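Local atomic coordinates of heterokaryon incompatibility protein s (Podospora anserina, PDB entry 2WVN), a protein that forms a prion and, on meeting its incompatible counterpart het-S in fused fungal cells, triggers a lethal reaction that prevents viable heterokaryons. Residues A[20-25]-A[143-148]; A[33-38]-A[109-114]. One frame throughout, in Å; residues are numbered along the deposited sequence.

In the fold
Both contacts involve segments that flank the parallel strands 30-32 and 150-152 in the mainly helical globular domain of the protein. Contact 1 (20-25 with 143-148) joins the helix that leads into the first strand to the loop that leads into the second. In contact 2, the loop 33-38 leaving the first strand meets the loop 109-114. Contact 2 is nested in sequence within the large loop closed by contact 1. The two do not touch: their centres are 25 Å apart and their nearest atoms about 11 Å. Contact 1 is partly buried, 13 Å from the centre of the chain, whereas contact 2 lies at the surface, 22 Å out.

Contact 1 (A[20-25]-A[143-148])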
ATOM      1  N   PHE A  20       5.494 -17.195  -3.915  1.00 55.99           N
ATOM      2  CA  PHE A  20       6.009 -17.143  -2.570  1.00 55.12           C
ATOM      3  C   PHE A  20       7.522 -16.971  -2.598  1.00 55.39           C
ATOM      4  O   PHE A  20       8.053 -16.025  -2.035  1.00 55.03           O
ATOM      5  CB  PHE A  20       5.649 -18.396  -1.808  1.00 54.61           C
ATOM      6  CG  PHE A  20       6.265 -18.457  -0.438  1.00 54.93           C
ATOM      7  CD1 PHE A  20       5.716 -17.728   0.618  1.00 53.53           C
ATOM      8  CD2 PHE A  20       7.386 -19.241  -0.196  1.00 52.63           C
ATOM      9  CE1 PHE A  20       6.257 -17.788   1.903  1.00 52.50           C
ATOM     10  CE2 PHE A  20       7.946 -19.292   1.094  1.00 53.14           C
ATOM     11  CZ  PHE A  20       7.380 -18.569   2.141  1.00 51.97           C
ATOM     12  N   ASN A  21       8.217 -17.868  -3.287  1.00 55.75           N
ATOM     13  CA  ASN A  21       9.666 -17.783  -3.375  1.00 56.28           C
ATOM     14  C   ASN A  21      10.170 -16.432  -3.870  1.00 57.08           C
ATOM     15  O   ASN A  21      11.140 -15.921  -3.376  1.00 58.21           O
ATOM     16  CB  ASN A  21      10.208 -18.942  -4.192  1.00 55.92           C
ATOM     17  CG  ASN A  21       9.921 -20.287  -3.531  1.00 56.50           C
ATOM     18  OD1 ASN A  21      10.055 -20.419  -2.318  1.00 60.84           O
ATOM     19  ND2 ASN A  21       9.502 -21.274  -4.308  1.00 55.44           N
ATOM     20  N   ASN A  22       9.483 -15.818  -4.807  1.00 58.02           N
ATOM     21  CA  ASN A  22       9.884 -14.494  -5.239  1.00 58.37           C
ATOM     22  C   ASN A  22       9.651 -13.462  -4.159  1.00 58.19           C
ATOM     23  O   ASN A  22      10.472 -12.545  -4.011  1.00 57.94           O
ATOM     24  CB  ASN A  22       9.208 -14.125  -6.572  1.00 59.23           C
ATOM     25  CG  ASN A  22       9.916 -14.775  -7.768  1.00 61.08           C
ATOM     26  OD1 ASN A  22      10.883 -14.217  -8.289  1.00 63.79           O
ATOM     27  ND2 ASN A  22       9.469 -15.978  -8.173  1.00 60.17           N
ATOM     28  N   CYS A  23       8.562 -13.612  -3.394  1.00 57.38           N
ATOM     29  CA  CYS A  23       8.366 -12.777  -2.210  1.00 57.69           C
ATOM     30  C   CYS A  23       9.578 -12.831  -1.318  1.00 56.53           C
ATOM     31  O   CYS A  23      10.128 -11.798  -0.973  1.00 56.62           O
ATOM     32  CB  CYS A  23       7.208 -13.250  -1.359  1.00 57.72           C
ATOM     33  SG  CYS A  23       5.802 -12.331  -1.649  1.00 66.32           S
ATOM     34  N   VAL A  24       9.993 -14.029  -0.924  1.00 55.45           N
ATOM     35  CA  VAL A  24      11.051 -14.120   0.065  1.00 54.64           C
ATOM     36  C   VAL A  24      12.273 -13.453  -0.520  1.00 55.47           C
ATOM     37  O   VAL A  24      12.872 -12.610   0.137  1.00 55.26           O
ATOM     38  CB  VAL A  24      11.306 -15.557   0.538  1.00 54.32           C
ATOM     39  CG1 VAL A  24      12.517 -15.620   1.431  1.00 51.29           C
ATOM     40  CG2 VAL A  24      10.068 -16.083   1.253  1.00 51.31           C
ATOM     41  N   ASP A  25      12.560 -13.760  -1.789  1.00 55.97           N
ATOM     42  CA  ASP A  25      13.672 -13.158  -2.544  1.00 56.72           C
ATOM     43  C   ASP A  25      13.715 -11.639  -2.535  1.00 56.77           C
ATOM     44  O   ASP A  25      14.797 -11.090  -2.606  1.00 57.55           O
ATOM     45  CB  ASP A  25      13.637 -13.608  -3.999  1.00 57.33           C
ATOM     46  CG  ASP A  25      15.007 -13.661  -4.641  1.00 58.86           C
ATOM     47  OD1 ASP A  25      15.098 -13.267  -5.831  1.00 61.56           O
ATOM     48  OD2 ASP A  25      15.974 -14.146  -3.999  1.00 60.03           O
ATOM     49  N   SER A 143      15.419 -20.885  -9.945  1.00 93.83           N
ATOM     50  CA  SER A 143      14.507 -20.208 -10.894  1.00 92.48           C
ATOM     51  C   SER A 143      13.665 -19.011 -10.346  1.00 90.91           C
ATOM     52  O   SER A 143      12.446 -18.902 -10.578  1.00 90.47           O
ATOM     53  CB  SER A 143      13.588 -21.268 -11.507  1.00 92.77           C
ATOM     54  OG  SER A 143      13.054 -22.066 -10.460  1.00 93.40           O
ATOM     55  N   LEU A 144      14.332 -18.104  -9.645  1.00 88.60           N
ATOM     56  CA  LEU A 144      13.697 -16.897  -9.160  1.00 86.11           C
ATOM     57  C   LEU A 144      13.788 -15.863 -10.271  1.00 84.91           C
ATOM     58  O   LEU A 144      14.770 -15.856 -11.011  1.00 85.11           O
ATOM     59  CB  LEU A 144      14.434 -16.445  -7.907  1.00 85.66           C
ATOM     60  CG  LEU A 144      14.429 -17.555  -6.860  1.00 83.86           C
ATOM     61  CD1 LEU A 144      15.625 -17.510  -5.917  1.00 82.37           C
ATOM     62  CD2 LEU A 144      13.147 -17.465  -6.116  1.00 83.02           C
ATOM     63  N   ALA A 145      12.772 -15.007 -10.410  1.00 83.07           N
ATOM     64  CA  ALA A 145      12.822 -13.875 -11.362  1.00 81.51           C
ATOM     65  C   ALA A 145      14.069 -13.004 -11.168  1.00 80.46           C
ATOM     66  O   ALA A 145      14.767 -13.103 -10.146  1.00 80.70           O
ATOM     67  CB  ALA A 145      11.551 -13.003 -11.248  1.00 81.41           C
ATOM     68  N   LYS A 146      14.367 -12.143 -12.131  1.00 78.77           N
ATOM     69  CA  LYS A 146      15.452 -11.198 -11.894  1.00 76.84           C
ATOM     70  C   LYS A 146      14.928  -9.940 -11.160  1.00 74.25           C
ATOM     71  O   LYS A 146      13.774  -9.543 -11.334  1.00 73.26           O
ATOM     72  CB  LYS A 146      16.226 -10.883 -13.173  1.00 77.16           C
ATOM     73  CG  LYS A 146      17.733 -10.778 -12.913  1.00 79.93           C
ATOM     74  CD  LYS A 146      18.296  -9.454 -13.466  1.00 83.85           C
ATOM     75  CE  LYS A 146      19.817  -9.487 -13.594  1.00 85.76           C
ATOM     76  NZ  LYS A 146      20.222  -8.612 -14.742  1.00 86.87           N
ATOM     77  N   LYS A 147      15.757  -9.369 -10.286  1.00 71.67           N
ATOM     78  CA  LYS A 147      15.398  -8.144  -9.547  1.00 69.00           C
ATOM     79  C   LYS A 147      16.627  -7.259  -9.450  1.00 68.16           C
ATOM     80  O   LYS A 147      17.759  -7.744  -9.584  1.00 67.47           O
ATOM     81  CB  LYS A 147      14.874  -8.454  -8.134  1.00 68.40           C
ATOM     82  CG  LYS A 147      13.600  -9.275  -8.092  1.00 65.59           C
ATOM     83  CD  LYS A 147      13.438  -9.983  -6.794  1.00 61.03           C
ATOM     84  CE  LYS A 147      12.436 -11.093  -6.936  1.00 59.08           C
ATOM     85  NZ  LYS A 147      13.020 -12.391  -7.356  1.00 56.06           N
ATOM     86  N   THR A 148      16.415  -5.957  -9.238  1.00 66.77           N
ATOM     87  CA  THR A 148      17.546  -5.080  -8.963  1.00 65.54           C
ATOM     88  C   THR A 148      17.445  -4.446  -7.565  1.00 64.03           C
ATOM     89  O   THR A 148      16.353  -4.207  -7.057  1.00 64.24           O
ATOM     90  CB  THR A 148      17.810  -4.021 -10.081  1.00 65.46           C
ATOM     91  OG1 THR A 148      16.926  -2.912  -9.911  1.00 67.48           O
ATOM     92  CG2 THR A 148      17.666  -4.620 -11.510  1.00 65.94           C
TER
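Leu144, Asn22 and Asp25 give up the most surface where helix 16-26 meets the loop before strand 150-152. Leu144 points at the helix and spreads its branches along it. CD2 lies over the turn at Asn21, 3.8 Å from Asn21 CB, while CD1 reaches the Asp25 carboxylate, 3.9 Å from Asp25 OD2. A branched aliphatic chain suits this spot because its two methyls can cover residues one turn apart.

Asn22 supplies the polar centre. Ala145 N donates to Asn22 OD1 over 2.9 Å; the hydrogen bond meets a lone pair of the oxygen but is distinctly bent, 141° at the hydrogen. The same oxygen also takes the lysine ammonium, Lys147 NZ being 3.0 Å from Asn22 OD1 and tilted somewhat out of the amide plane. Asparagine suits the place because its amide can accept through OD1 while ND2 donates to Gly18 O one turn back in the helix, so both ends are held and the amide's rotation is fixed.

Asp25, one turn further on, completes the grip. A chi1 of -150° swings its carboxylate away from its own N and toward the lysine, where the anti lone pair of Asp25 OD1 forms a salt bridge, 2.7 Å from Lys147 NZ. The lysine chain stays largely extended until its last torsion, where chi4 of 89° turns NZ between the two acceptors; a weak bond to its own loop's Ala145 O adds a third. One ammonium thus ties a carboxylate and an amide of the helix to the loop, an arrangement that would probably favour charged forms of both Asp25 and Lys147.

Contact 2 (A[33-38]-A[109-114]); sequences GRPFGR and QQDLVV
Gln110 and Arg34 meet first, backbone against side chain: Arg34 CB lies 4.0 Å from Gln110 O. The amide of Gln110 is engaged within its own loop, where NE2 donates to Asp108 OD1.

Asp111 has the most to do with the other loop. Arg34 sets out toward the 109-114 loop, then bends at chi2 and chi3, and its chain crosses the aspartate rather than pairing squarely with it. The touch is made by the arginine's aliphatic part, Arg34 CD being 3.7 Å from Asp111 OD2. The two flat groups are tilted 51° to each other. Arg34 NE sits 4.3 Å from Asp111 OD2, too far for a salt bridge, so any attraction of charges here is probably long-range. Pro35 CD packs 4.2 Å from Asp111 CB, and Tyr103 of helix 77-103 touches both residues. The rigid proline ring suits the first turn of the 3-10 segment 34-36, where the lost N-H costs little, and its CD offers a compact hydrocarbon surface.

Leu112 turns away from loop 33-38 and packs on Glu104 and Tyr153. At Val113 the carbonyl swings back, its O 3.0 Å from Arg34 N. Val114 then brings the two backbones together, its CA 4.1 Å from Gly33 CA. Having no CB, Gly33 leaves the nearby Asp111 carbonyl uncrowded. The valine's own side chain faces away, onto Ala151 of strand 150-152, while Gly33 is hydrogen-bonded through its backbone to Leu152.

Both loops are shaped by short 3-10 turns, at 34-36 and 109-112. The arrangement is loop-to-loop surface packing beside the two-stranded parallel sheet of the helical HeLo domain.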
ATOM      1  N   GLY A  33      19.241   3.259   3.162  1.00 56.23           N
ATOM      2  CA  GLY A  33      20.035   4.445   2.840  1.00 56.99           C
ATOM      3  C   GLY A  33      20.533   5.247   4.030  1.00 57.45           C
ATOM      4  O   GLY A  33      20.163   4.959   5.172  1.00 56.84           O
ATOM      5  N   ARG A  34      21.365   6.265   3.755  1.00 58.38           N
ATOM      6  CA  ARG A  34      22.028   7.065   4.833  1.00 59.05           C
ATOM      7  C   ARG A  34      21.095   7.587   5.963  1.00 58.04           C
ATOM      8  O   ARG A  34      21.456   7.464   7.146  1.00 58.00           O
ATOM      9  CB  ARG A  34      22.873   8.206   4.265  1.00 59.39           C
ATOM     10  CG  ARG A  34      23.949   8.777   5.197  1.00 63.66           C
ATOM     11  CD  ARG A  34      23.648  10.289   5.388  1.00 73.42           C
ATOM     12  NE  ARG A  34      24.834  11.135   5.563  1.00 79.10           N
ATOM     13  CZ  ARG A  34      25.525  11.261   6.706  1.00 83.29           C
ATOM     14  NH1 ARG A  34      25.176  10.587   7.813  1.00 84.32           N
ATOM     15  NH2 ARG A  34      26.587  12.062   6.743  1.00 84.83           N
ATOM     16  N   PRO A  35      19.907   8.142   5.618  1.00 56.91           N
ATOM     17  CA  PRO A  35      19.083   8.741   6.675  1.00 56.63           C
ATOM     18  C   PRO A  35      18.756   7.807   7.840  1.00 56.85           C
ATOM     19  O   PRO A  35      18.416   8.305   8.897  1.00 57.24           O
ATOM     20  CB  PRO A  35      17.803   9.159   5.950  1.00 55.87           C
ATOM     21  CG  PRO A  35      18.234   9.372   4.571  1.00 55.92           C
ATOM     22  CD  PRO A  35      19.264   8.295   4.309  1.00 57.11           C
ATOM     23  N   PHE A  36      18.852   6.485   7.688  1.00 56.50           N
ATOM     24  CA  PHE A  36      18.575   5.618   8.852  1.00 56.23           C
ATOM     25  C   PHE A  36      19.495   5.859  10.017  1.00 56.56           C
ATOM     26  O   PHE A  36      19.153   5.546  11.164  1.00 56.93           O
ATOM     27  CB  PHE A  36      18.565   4.135   8.491  1.00 55.31           C
ATOM     28  CG  PHE A  36      17.308   3.719   7.843  1.00 54.08           C
ATOM     29  CD1 PHE A  36      17.184   3.747   6.452  1.00 53.39           C
ATOM     30  CD2 PHE A  36      16.213   3.343   8.613  1.00 53.14           C
ATOM     31  CE1 PHE A  36      15.969   3.377   5.812  1.00 50.25           C
ATOM     32  CE2 PHE A  36      15.006   2.979   8.008  1.00 53.28           C
ATOM     33  CZ  PHE A  36      14.891   2.976   6.593  1.00 51.83           C
ATOM     34  N   GLY A  37      20.651   6.439   9.736  1.00 57.04           N
ATOM     35  CA  GLY A  37      21.618   6.701  10.794  1.00 58.40           C
ATOM     36  C   GLY A  37      21.799   5.527  11.754  1.00 58.61           C
ATOM     37  O   GLY A  37      21.941   4.387  11.340  1.00 58.22           O
ATOM     38  N   ARG A  38      21.780   5.811  13.044  1.00 59.37           N
ATOM     39  CA  ARG A  38      22.107   4.799  14.038  1.00 60.35           C
ATOM     40  C   ARG A  38      21.012   3.744  14.144  1.00 59.93           C
ATOM     41  O   ARG A  38      21.231   2.675  14.737  1.00 60.40           O
ATOM     42  CB  ARG A  38      22.369   5.446  15.386  1.00 60.67           C
ATOM     43  CG  ARG A  38      21.684   6.821  15.512  1.00 65.91           C
ATOM     44  CD  ARG A  38      21.294   7.142  16.963  1.00 71.38           C
ATOM     45  NE  ARG A  38      20.222   6.259  17.421  1.00 73.60           N
ATOM     46  CZ  ARG A  38      19.752   6.237  18.662  1.00 75.08           C
ATOM     47  NH1 ARG A  38      20.255   7.050  19.577  1.00 75.53           N
ATOM     48  NH2 ARG A  38      18.772   5.403  18.982  1.00 75.80           N
ATOM     49  N   GLN A 109      22.847  13.882  -3.219  1.00 77.27           N
ATOM     50  CA  GLN A 109      23.634  12.664  -3.506  1.00 77.74           C
ATOM     51  C   GLN A 109      24.251  11.950  -2.267  1.00 77.35           C
ATOM     52  O   GLN A 109      24.503  10.739  -2.299  1.00 77.30           O
ATOM     53  CB  GLN A 109      24.689  12.924  -4.601  1.00 77.96           C
ATOM     54  CG  GLN A 109      26.059  12.244  -4.359  1.00 79.53           C
ATOM     55  CD  GLN A 109      26.978  13.052  -3.405  1.00 82.81           C
ATOM     56  OE1 GLN A 109      27.189  14.260  -3.597  1.00 83.10           O
ATOM     57  NE2 GLN A 109      27.524  12.379  -2.379  1.00 82.06           N
ATOM     58  N   GLN A 110      24.476  12.700  -1.185  1.00 77.04           N
ATOM     59  CA  GLN A 110      25.070  12.165   0.043  1.00 76.97           C
ATOM     60  C   GLN A 110      24.209  11.098   0.648  1.00 75.88           C
ATOM     61  O   GLN A 110      24.714  10.128   1.219  1.00 76.07           O
ATOM     62  CB  GLN A 110      25.210  13.251   1.097  1.00 76.73           C
ATOM     63  CG  GLN A 110      26.415  14.138   0.893  1.00 79.60           C
ATOM     64  CD  GLN A 110      26.487  15.312   1.877  1.00 79.63           C
ATOM     65  OE1 GLN A 110      27.463  15.448   2.637  1.00 82.16           O
ATOM     66  NE2 GLN A 110      25.458  16.176   1.852  1.00 82.24           N
ATOM     67  N   ASP A 111      22.897  11.302   0.560  1.00 74.45           N
ATOM     68  CA  ASP A 111      21.956  10.416   1.225  1.00 72.73           C
ATOM     69  C   ASP A 111      21.721   9.192   0.367  1.00 71.35           C
ATOM     70  O   ASP A 111      20.911   8.342   0.711  1.00 71.80           O
ATOM     71  CB  ASP A 111      20.636  11.135   1.542  1.00 72.94           C
ATOM     72  CG  ASP A 111      20.843  12.446   2.310  1.00 74.15           C
ATOM     73  OD1 ASP A 111      20.635  13.526   1.718  1.00 76.59           O
ATOM     74  OD2 ASP A 111      21.231  12.407   3.498  1.00 75.41           O
ATOM     75  N   LEU A 112      22.446   9.078  -0.737  1.00 69.64           N
ATOM     76  CA  LEU A 112      22.289   7.914  -1.614  1.00 68.08           C
ATOM     77  C   LEU A 112      23.294   6.792  -1.329  1.00 66.66           C
ATOM     78  O   LEU A 112      23.321   5.786  -2.028  1.00 67.01           O
ATOM     79  CB  LEU A 112      22.334   8.328  -3.093  1.00 68.48           C
ATOM     80  CG  LEU A 112      21.070   8.989  -3.673  1.00 67.39           C
ATOM     81  CD1 LEU A 112      21.427   9.901  -4.849  1.00 65.17           C
ATOM     82  CD2 LEU A 112      20.087   7.936  -4.092  1.00 65.93           C
ATOM     83  N   VAL A 113      24.101   6.960  -0.290  1.00 64.55           N
ATOM     84  CA  VAL A 113      25.005   5.917   0.130  1.00 62.07           C
ATOM     85  C   VAL A 113      24.261   4.966   1.057  1.00 60.91           C
ATOM     86  O   VAL A 113      23.664   5.388   2.047  1.00 61.50           O
ATOM     87  CB  VAL A 113      26.260   6.530   0.746  1.00 62.41           C
ATOM     88  CG1 VAL A 113      27.082   5.466   1.508  1.00 61.01           C
ATOM     89  CG2 VAL A 113      27.097   7.211  -0.397  1.00 60.77           C
ATOM     90  N   VAL A 114      24.252   3.686   0.713  1.00 58.79           N
ATOM     91  CA  VAL A 114      23.530   2.687   1.522  1.00 57.06           C
ATOM     92  C   VAL A 114      24.414   2.047   2.585  1.00 55.65           C
ATOM     93  O   VAL A 114      25.636   1.989   2.427  1.00 55.43           O
ATOM     94  CB  VAL A 114      22.851   1.606   0.622  1.00 57.06           C
ATOM     95  CG1 VAL A 114      22.088   2.291  -0.501  1.00 56.57           C
ATOM     96  CG2 VAL A 114      23.876   0.621   0.048  1.00 56.34           C
TER